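Local coordinates for protein dihydroorotate dehydrogenase (Schistosoma mansoni, PDB 6UY4) that probably catalyses the quinone-dependent oxidation of dihydroorotate to orotate in de novo pyrimidine synthesis, using a bound flavin mononucleotide, at residues A[108-120]-A[163-175]. Numbering follows the deposited sequence.
Sequences SHIEVGTVTPNPQ and RGVIGVNLGCNKT. With FMN (flavin mononucleotide), chain G.
Thr114 and Asn169 meet beside the flavin. Thr114 OG1 accepts a hydrogen bond from FMN N3 at 2.7 Å, with an N-H...O angle of 164°, and is modelled as donating to Asn169 OD1 at a distance too short to be trusted in detail. The backbone N of Thr114, which follows a cis peptide bond, in turn donates to FMN O4 at 3.2 Å, so this residue serves both a donor and an acceptor of the pyrimidine edge. On the other branch of the Asn169 amide, ND2 donates to Glu111 OE2 at 3.3 Å, reaching the anti side of the carboxylate and tilted out of its plane; the two flat groups are only 13° apart. ND2 also bonds Asn200 OD1, while Glu111 OE1 is taken up by Gln352 and Tyr196.

Strands 109-115 and 165-170 run parallel, their axes 21° apart, as neighbours in the barrel sheet of this TIM-barrel enzyme. Their polar backbone atoms are matched by a ladder that includes Gly167 N to Ile110 O and Asn169 N to Val112 O; Val112 N to Gly167 O is weak and bent. On the face away from Glu111 and Asn169, Ile166 CD1 lies 3.6 Å from Ile110 CB, and helices 99-105 and 147-153 cover Ile110 and Val112 respectively.

Past the strand ends, Asn173 uses both ends of its amide on the backbone of Asn118. OD1 accepts from Asn118 N at 2.9 Å on an in-plane lone pair, and ND2 donates to Asn118 O at 3.0 Å. Thr116 OG1, set between its own backbone N and carbonyl carbon, reaches Asn118 O from the opposite face of that carbonyl to Asn173 ND2, giving the oxygen two donors.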
ATOM      1  N   SER A 108      -5.920  10.183  -6.025  1.00 66.19           N
ATOM      2  CA  SER A 108      -6.352  11.164  -5.040  1.00 69.37           C
ATOM      3  C   SER A 108      -5.459  11.191  -3.808  1.00 73.49           C
ATOM      4  O   SER A 108      -5.420  12.211  -3.113  1.00 73.88           O
ATOM      5  CB  SER A 108      -7.795  10.890  -4.616  1.00 68.24           C
ATOM      6  OG  SER A 108      -7.902   9.638  -3.961  1.00 68.13           O
ATOM      7  N   HIS A 109      -4.751  10.102  -3.520  1.00 66.70           N
ATOM      8  CA  HIS A 109      -3.820  10.090  -2.403  1.00 65.49           C
ATOM      9  C   HIS A 109      -2.692   9.112  -2.693  1.00 62.73           C
ATOM     10  O   HIS A 109      -2.888   8.090  -3.356  1.00 57.25           O
ATOM     11  CB  HIS A 109      -4.516   9.741  -1.080  1.00 62.20           C
ATOM     12  CG  HIS A 109      -5.109   8.368  -1.044  1.00 65.27           C
ATOM     13  ND1 HIS A 109      -6.358   8.082  -1.553  1.00 64.69           N
ATOM     14  CD2 HIS A 109      -4.632   7.205  -0.541  1.00 57.96           C
ATOM     15  CE1 HIS A 109      -6.621   6.799  -1.372  1.00 63.45           C
ATOM     16  NE2 HIS A 109      -5.590   6.245  -0.762  1.00 60.78           N
ATOM     17  N   ILE A 110      -1.504   9.448  -2.197  1.00 68.01           N
ATOM     18  CA  ILE A 110      -0.315   8.616  -2.330  1.00 65.72           C
ATOM     19  C   ILE A 110       0.147   8.221  -0.935  1.00 65.25           C
ATOM     20  O   ILE A 110       0.188   9.057  -0.026  1.00 68.37           O
ATOM     21  CB  ILE A 110       0.815   9.343  -3.088  1.00 74.25           C
ATOM     22  CG1 ILE A 110       0.285   9.968  -4.380  1.00 70.21           C
ATOM     23  CG2 ILE A 110       1.962   8.388  -3.386  1.00 66.10           C
ATOM     24  CD1 ILE A 110      -0.269   8.964  -5.358  1.00 69.57           C
ATOM     25  N   GLU A 111       0.494   6.951  -0.769  1.00 63.56           N
ATOM     26  CA  GLU A 111       0.971   6.424   0.505  1.00 61.53           C
ATOM     27  C   GLU A 111       2.480   6.216   0.383  1.00 59.21           C
ATOM     28  O   GLU A 111       2.946   5.171  -0.069  1.00 59.72           O
ATOM     29  CB  GLU A 111       0.241   5.134   0.869  1.00 65.34           C
ATOM     30  CG  GLU A 111       0.615   4.558   2.225  1.00 68.35           C
ATOM     31  CD  GLU A 111      -0.378   3.516   2.704  1.00 74.82           C
ATOM     32  OE1 GLU A 111      -1.598   3.781   2.636  1.00 75.24           O
ATOM     33  OE2 GLU A 111       0.058   2.430   3.144  1.00 68.65           O
ATOM     34  N   VAL A 112       3.242   7.234   0.783  1.00 62.08           N
ATOM     35  CA  VAL A 112       4.695   7.137   0.780  1.00 63.01           C
ATOM     36  C   VAL A 112       5.134   6.104   1.809  1.00 66.21           C
ATOM     37  O   VAL A 112       4.611   6.054   2.929  1.00 69.14           O
ATOM     38  CB  VAL A 112       5.324   8.513   1.064  1.00 63.13           C
ATOM     39  CG1 VAL A 112       6.842   8.422   1.069  1.00 65.98           C
ATOM     40  CG2 VAL A 112       4.850   9.535   0.044  1.00 62.28           C
ATOM     41  N   GLY A 113       6.099   5.269   1.430  1.00 65.16           N
ATOM     42  CA  GLY A 113       6.570   4.211   2.303  1.00 61.94           C
ATOM     43  C   GLY A 113       6.819   2.925   1.545  1.00 65.41           C
ATOM     44  O   GLY A 113       6.582   2.863   0.334  1.00 64.92           O
ATOM     45  N   THR A 114       7.282   1.885   2.234  1.00 63.32           N
ATOM     46  CA  THR A 114       7.505   1.908   3.678  1.00 62.40           C
ATOM     47  C   THR A 114       8.853   2.528   4.039  1.00 63.11           C
ATOM     48  O   THR A 114       9.875   2.211   3.431  1.00 68.37           O
ATOM     49  CB  THR A 114       7.427   0.480   4.263  1.00 69.78           C
ATOM     50  OG1 THR A 114       6.076   0.007   4.199  1.00 67.74           O
ATOM     51  CG2 THR A 114       7.900   0.452   5.705  1.00 62.23           C
ATOM     52  N   VAL A 115       8.845   3.416   5.033  1.00 64.83           N
ATOM     53  CA  VAL A 115      10.033   4.137   5.474  1.00 63.86           C
ATOM     54  C   VAL A 115      10.500   3.548   6.797  1.00 62.13           C
ATOM     55  O   VAL A 115       9.703   3.388   7.730  1.00 66.04           O
ATOM     56  CB  VAL A 115       9.759   5.645   5.615  1.00 62.77           C
ATOM     57  CG1 VAL A 115      11.040   6.390   5.957  1.00 62.91           C
ATOM     58  CG2 VAL A 115       9.139   6.193   4.341  1.00 66.44           C
ATOM     59  N   THR A 116      11.787   3.227   6.874  1.00 64.89           N
ATOM     60  CA  THR A 116      12.449   2.744   8.075  1.00 64.27           C
ATOM     61  C   THR A 116      13.253   3.864   8.719  1.00 62.47           C
ATOM     62  O   THR A 116      13.590   4.855   8.064  1.00 66.13           O
ATOM     63  CB  THR A 116      13.371   1.567   7.737  1.00 67.29           C
ATOM     64  OG1 THR A 116      14.301   1.961   6.719  1.00 67.29           O
ATOM     65  CG2 THR A 116      12.561   0.374   7.249  1.00 59.19           C
ATOM     66  N   PRO A 117      13.566   3.754  10.022  1.00 69.28           N
ATOM     67  CA  PRO A 117      14.359   4.807  10.678  1.00 69.11           C
ATOM     68  C   PRO A 117      15.716   5.026  10.028  1.00 69.85           C
ATOM     69  O   PRO A 117      16.036   6.143   9.607  1.00 69.14           O
ATOM     70  CB  PRO A 117      14.503   4.289  12.115  1.00 65.89           C
ATOM     71  CG  PRO A 117      13.304   3.437  12.317  1.00 64.19           C
ATOM     72  CD  PRO A 117      13.057   2.769  10.994  1.00 65.38           C
ATOM     73  N   ASN A 118      16.529   3.963   9.941  1.00 69.94           N
ATOM     74  CA  ASN A 118      17.820   4.079   9.282  1.00 67.13           C
ATOM     75  C   ASN A 118      17.709   3.682   7.814  1.00 66.69           C
ATOM     76  O   ASN A 118      16.850   2.874   7.447  1.00 69.29           O
ATOM     77  CB  ASN A 118      18.852   3.189   9.971  1.00 69.26           C
ATOM     78  CG  ASN A 118      19.026   3.526  11.438  1.00 74.71           C
ATOM     79  OD1 ASN A 118      19.014   4.695  11.826  1.00 71.22           O
ATOM     80  ND2 ASN A 118      19.186   2.498  12.265  1.00 70.49           N
ATOM     81  N   PRO A 119      18.553   4.246   6.951  1.00 69.69           N
ATOM     82  CA  PRO A 119      18.572   3.810   5.548  1.00 68.21           C
ATOM     83  C   PRO A 119      18.889   2.324   5.448  1.00 63.50           C
ATOM     84  O   PRO A 119      19.822   1.825   6.081  1.00 72.84           O
ATOM     85  CB  PRO A 119      19.675   4.673   4.924  1.00 64.75           C
ATOM     86  CG  PRO A 119      19.750   5.881   5.802  1.00 61.20           C
ATOM     87  CD  PRO A 119      19.449   5.391   7.190  1.00 69.59           C
ATOM     88  N   GLN A 120      18.097   1.615   4.648  1.00 67.53           N
ATOM     89  CA  GLN A 120      18.158   0.162   4.586  1.00 74.56           C
ATOM     90  C   GLN A 120      18.318  -0.289   3.142  1.00 77.04           C
ATOM     91  O   GLN A 120      17.760   0.322   2.226  1.00 77.58           O
ATOM     92  CB  GLN A 120      16.902  -0.465   5.200  1.00 71.91           C
ATOM     93  CG  GLN A 120      17.067  -1.908   5.631  1.00 70.98           C
ATOM     94  CD  GLN A 120      15.888  -2.404   6.440  1.00 74.29           C
ATOM     95  OE1 GLN A 120      16.057  -2.991   7.508  1.00 79.68           O
ATOM     96  NE2 GLN A 120      14.683  -2.170   5.935  1.00 74.11           N
ATOM     97  N   ARG A 163      -3.847  19.774  -3.134  1.00 79.70           N
ATOM     98  CA  ARG A 163      -3.736  19.000  -4.361  1.00 78.69           C
ATOM     99  C   ARG A 163      -3.914  17.504  -4.139  1.00 75.36           C
ATOM    100  O   ARG A 163      -3.806  16.734  -5.099  1.00 82.08           O
ATOM    101  CB  ARG A 163      -2.382  19.264  -5.032  1.00 79.86           C
ATOM    102  CG  ARG A 163      -2.140  20.723  -5.390  1.00 85.02           C
ATOM    103  CD  ARG A 163      -0.739  20.936  -5.946  1.00 97.94           C
ATOM    104  NE  ARG A 163      -0.534  20.236  -7.212  1.00105.42           N
ATOM    105  CZ  ARG A 163      -0.713  20.788  -8.408  1.00 99.13           C
ATOM    106  N   GLY A 164      -4.179  17.075  -2.916  1.00 70.45           N
ATOM    107  CA  GLY A 164      -4.372  15.670  -2.628  1.00 73.39           C
ATOM    108  C   GLY A 164      -3.992  15.362  -1.194  1.00 73.44           C
ATOM    109  O   GLY A 164      -3.743  16.255  -0.389  1.00 75.95           O
ATOM    110  N   VAL A 165      -3.950  14.066  -0.895  1.00 74.02           N
ATOM    111  CA  VAL A 165      -3.649  13.558   0.437  1.00 69.35           C
ATOM    112  C   VAL A 165      -2.390  12.705   0.354  1.00 69.51           C
ATOM    113  O   VAL A 165      -2.186  11.982  -0.625  1.00 67.01           O
ATOM    114  CB  VAL A 165      -4.834  12.746   1.004  1.00 66.44           C
ATOM    115  CG1 VAL A 165      -4.493  12.157   2.364  1.00 63.38           C
ATOM    116  CG2 VAL A 165      -6.075  13.620   1.096  1.00 67.06           C
ATOM    117  N   ILE A 166      -1.539  12.800   1.373  1.00 66.94           N
ATOM    118  CA  ILE A 166      -0.309  12.020   1.437  1.00 66.11           C
ATOM    119  C   ILE A 166      -0.257  11.312   2.781  1.00 63.20           C
ATOM    120  O   ILE A 166      -0.351  11.957   3.833  1.00 65.89           O
ATOM    121  CB  ILE A 166       0.944  12.890   1.238  1.00 66.44           C
ATOM    122  CG1 ILE A 166       0.981  13.457  -0.183  1.00 67.21           C
ATOM    123  CG2 ILE A 166       2.203  12.085   1.533  1.00 56.91           C
ATOM    124  CD1 ILE A 166       1.051  12.409  -1.263  1.00 64.92           C
ATOM    125  N   GLY A 167      -0.113   9.990   2.748  1.00 60.22           N
ATOM    126  CA  GLY A 167       0.095   9.216   3.954  1.00 62.60           C
ATOM    127  C   GLY A 167       1.489   8.632   3.995  1.00 61.44           C
ATOM    128  O   GLY A 167       2.147   8.522   2.956  1.00 65.65           O
ATOM    129  N   VAL A 168       1.961   8.259   5.181  1.00 63.99           N
ATOM    130  CA  VAL A 168       3.289   7.684   5.354  1.00 57.36           C
ATOM    131  C   VAL A 168       3.144   6.321   6.014  1.00 58.19           C
ATOM    132  O   VAL A 168       2.490   6.195   7.056  1.00 57.07           O
ATOM    133  CB  VAL A 168       4.205   8.600   6.186  1.00 59.15           C
ATOM    134  CG1 VAL A 168       5.565   7.949   6.377  1.00 52.69           C
ATOM    135  CG2 VAL A 168       4.354   9.951   5.509  1.00 66.22           C
ATOM    136  N   ASN A 169       3.750   5.306   5.404  1.00 58.12           N
ATOM    137  CA  ASN A 169       3.736   3.945   5.922  1.00 62.46           C
ATOM    138  C   ASN A 169       5.041   3.694   6.667  1.00 62.16           C
ATOM    139  O   ASN A 169       6.117   3.702   6.061  1.00 63.44           O
ATOM    140  CB  ASN A 169       3.554   2.934   4.792  1.00 64.34           C
ATOM    141  CG  ASN A 169       3.360   1.522   5.299  1.00 65.94           C
ATOM    142  OD1 ASN A 169       4.309   0.871   5.736  1.00 66.22           O
ATOM    143  ND2 ASN A 169       2.127   1.035   5.235  1.00 65.11           N
ATOM    144  N   LEU A 170       4.942   3.462   7.973  1.00 62.43           N
ATOM    145  CA  LEU A 170       6.116   3.341   8.827  1.00 58.57           C
ATOM    146  C   LEU A 170       6.528   1.883   8.983  1.00 57.96           C
ATOM    147  O   LEU A 170       5.683   0.986   9.043  1.00 60.64           O
ATOM    148  CB  LEU A 170       5.834   3.955  10.198  1.00 58.22           C
ATOM    149  CG  LEU A 170       5.248   5.366  10.147  1.00 57.45           C
ATOM    150  CD1 LEU A 170       4.758   5.793  11.517  1.00 64.89           C
ATOM    151  CD2 LEU A 170       6.277   6.348   9.614  1.00 52.58           C
ATOM    152  N   GLY A 171       7.841   1.655   9.052  1.00 56.86           N
ATOM    153  CA  GLY A 171       8.382   0.325   9.232  1.00 65.73           C
ATOM    154  C   GLY A 171       9.580   0.349  10.162  1.00 59.71           C
ATOM    155  O   GLY A 171       9.981   1.400  10.661  1.00 62.34           O
ATOM    156  N   CYS A 172      10.144  -0.837  10.383  1.00 62.87           N
ATOM    157  CA  CYS A 172      11.302  -1.004  11.244  1.00 72.65           C
ATOM    158  C   CYS A 172      12.474  -1.558  10.445  1.00 69.46           C
ATOM    159  O   CYS A 172      12.300  -2.187   9.397  1.00 70.31           O
ATOM    160  CB  CYS A 172      10.991  -1.934  12.425  1.00 69.78           C
ATOM    161  SG  CYS A 172      10.631  -3.639  11.955  1.00 84.87           S
ATOM    162  N   ASN A 173      13.678  -1.316  10.956  1.00 64.76           N
ATOM    163  CA  ASN A 173      14.877  -1.828  10.316  1.00 69.59           C
ATOM    164  C   ASN A 173      15.015  -3.330  10.559  1.00 75.28           C
ATOM    165  O   ASN A 173      14.417  -3.900  11.475  1.00 77.97           O
ATOM    166  CB  ASN A 173      16.117  -1.095  10.830  1.00 74.33           C
ATOM    167  CG  ASN A 173      16.268   0.286  10.224  1.00 67.35           C
ATOM    168  OD1 ASN A 173      16.175   1.298  10.920  1.00 67.95           O
ATOM    169  ND2 ASN A 173      16.510   0.336   8.919  1.00 63.34           N
ATOM    170  N   LYS A 174      15.818  -3.973   9.707  1.00 78.22           N
ATOM    171  CA  LYS A 174      16.040  -5.409   9.842  1.00 85.55           C
ATOM    172  C   LYS A 174      16.846  -5.726  11.097  1.00 83.93           C
ATOM    173  O   LYS A 174      16.534  -6.681  11.817  1.00 85.05           O
ATOM    174  CB  LYS A 174      16.748  -5.947   8.597  1.00 80.08           C
ATOM    175  CG  LYS A 174      16.969  -7.453   8.592  1.00 90.63           C
ATOM    176  CD  LYS A 174      17.755  -7.884   7.360  1.00105.11           C
ATOM    177  CE  LYS A 174      17.941  -9.394   7.313  1.00103.27           C
ATOM    178  NZ  LYS A 174      16.644 -10.114   7.177  1.00 95.92           N
ATOM    179  N   THR A 175      17.877  -4.932  11.376  1.00 89.65           N
ATOM    180  CA  THR A 175      18.742  -5.130  12.529  1.00 97.68           C
ATOM    181  C   THR A 175      18.253  -4.381  13.764  1.00 94.91           C
ATOM    182  O   THR A 175      19.058  -4.073  14.651  1.00100.70           O
ATOM    183  CB  THR A 175      20.170  -4.699  12.189  1.00113.87           C
ATOM    184  OG1 THR A 175      20.244  -3.268  12.164  1.00113.62           O
ATOM    185  CG2 THR A 175      20.568  -5.235  10.823  1.00115.38           C
TER
HETATM  186  N1  FMN G 406       3.024  -2.511   1.065  1.00 62.89           N
HETATM  187  C2  FMN G 406       3.469  -1.818   2.174  1.00 63.97           C
HETATM  188  O2  FMN G 406       2.713  -1.627   3.124  1.00 66.61           O
HETATM  189  N3  FMN G 406       4.761  -1.337   2.219  1.00 63.65           N
HETATM  190  C4  FMN G 406       5.617  -1.547   1.156  1.00 66.89           C
HETATM  191  O4  FMN G 406       6.769  -1.118   1.197  1.00 71.92           O
HETATM  192  C4A FMN G 406       5.173  -2.245   0.039  1.00 67.59           C
HETATM  193  N5  FMN G 406       6.024  -2.459  -1.025  1.00 71.86           N
HETATM  194  C5A FMN G 406       5.582  -3.148  -2.135  1.00 68.53           C
HETATM  195  C6  FMN G 406       6.444  -3.358  -3.206  1.00 68.04           C
HETATM  196  C7  FMN G 406       6.009  -4.054  -4.326  1.00 71.85           C
HETATM  197  C7M FMN G 406       6.944  -4.279  -5.478  1.00 65.21           C
HETATM  198  C8  FMN G 406       4.706  -4.540  -4.377  1.00 70.52           C
HETATM  199  C8M FMN G 406       4.231  -5.292  -5.586  1.00 66.45           C
HETATM  200  C9  FMN G 406       3.844  -4.330  -3.305  1.00 68.68           C
HETATM  201  C9A FMN G 406       4.278  -3.633  -2.181  1.00 67.00           C
HETATM  202  N10 FMN G 406       3.425  -3.416  -1.112  1.00 62.85           N
HETATM  203  C10 FMN G 406       3.873  -2.727  -0.003  1.00 66.33           C
HETATM  204  C1' FMN G 406       2.018  -3.932  -1.133  1.00 59.89           C
HETATM  205  C2' FMN G 406       1.086  -2.919  -1.785  1.00 63.65           C
HETATM  206  O2' FMN G 406       1.206  -1.672  -1.138  1.00 62.34           O
HETATM  207  C3' FMN G 406      -0.363  -3.378  -1.698  1.00 72.08           C
HETATM  208  O3' FMN G 406      -0.676  -3.701  -0.361  1.00 74.71           O
HETATM  209  C4' FMN G 406      -0.643  -4.586  -2.586  1.00 69.47           C
HETATM  210  O4' FMN G 406       0.290  -4.658  -3.643  1.00 68.50           O
HETATM  211  C5' FMN G 406      -2.043  -4.452  -3.159  1.00 67.71           C
HETATM  212  O5' FMN G 406      -2.258  -5.393  -4.181  1.00 79.66           O
HETATM  213  P   FMN G 406      -2.495  -4.861  -5.679  1.00 68.19           P
HETATM  214  O1P FMN G 406      -2.772  -6.052  -6.561  1.00 73.45           O
HETATM  215  O2P FMN G 406      -3.649  -3.887  -5.716  1.00 73.82           O
HETATM  216  O3P FMN G 406      -1.235  -4.180  -6.151  1.00 60.82           O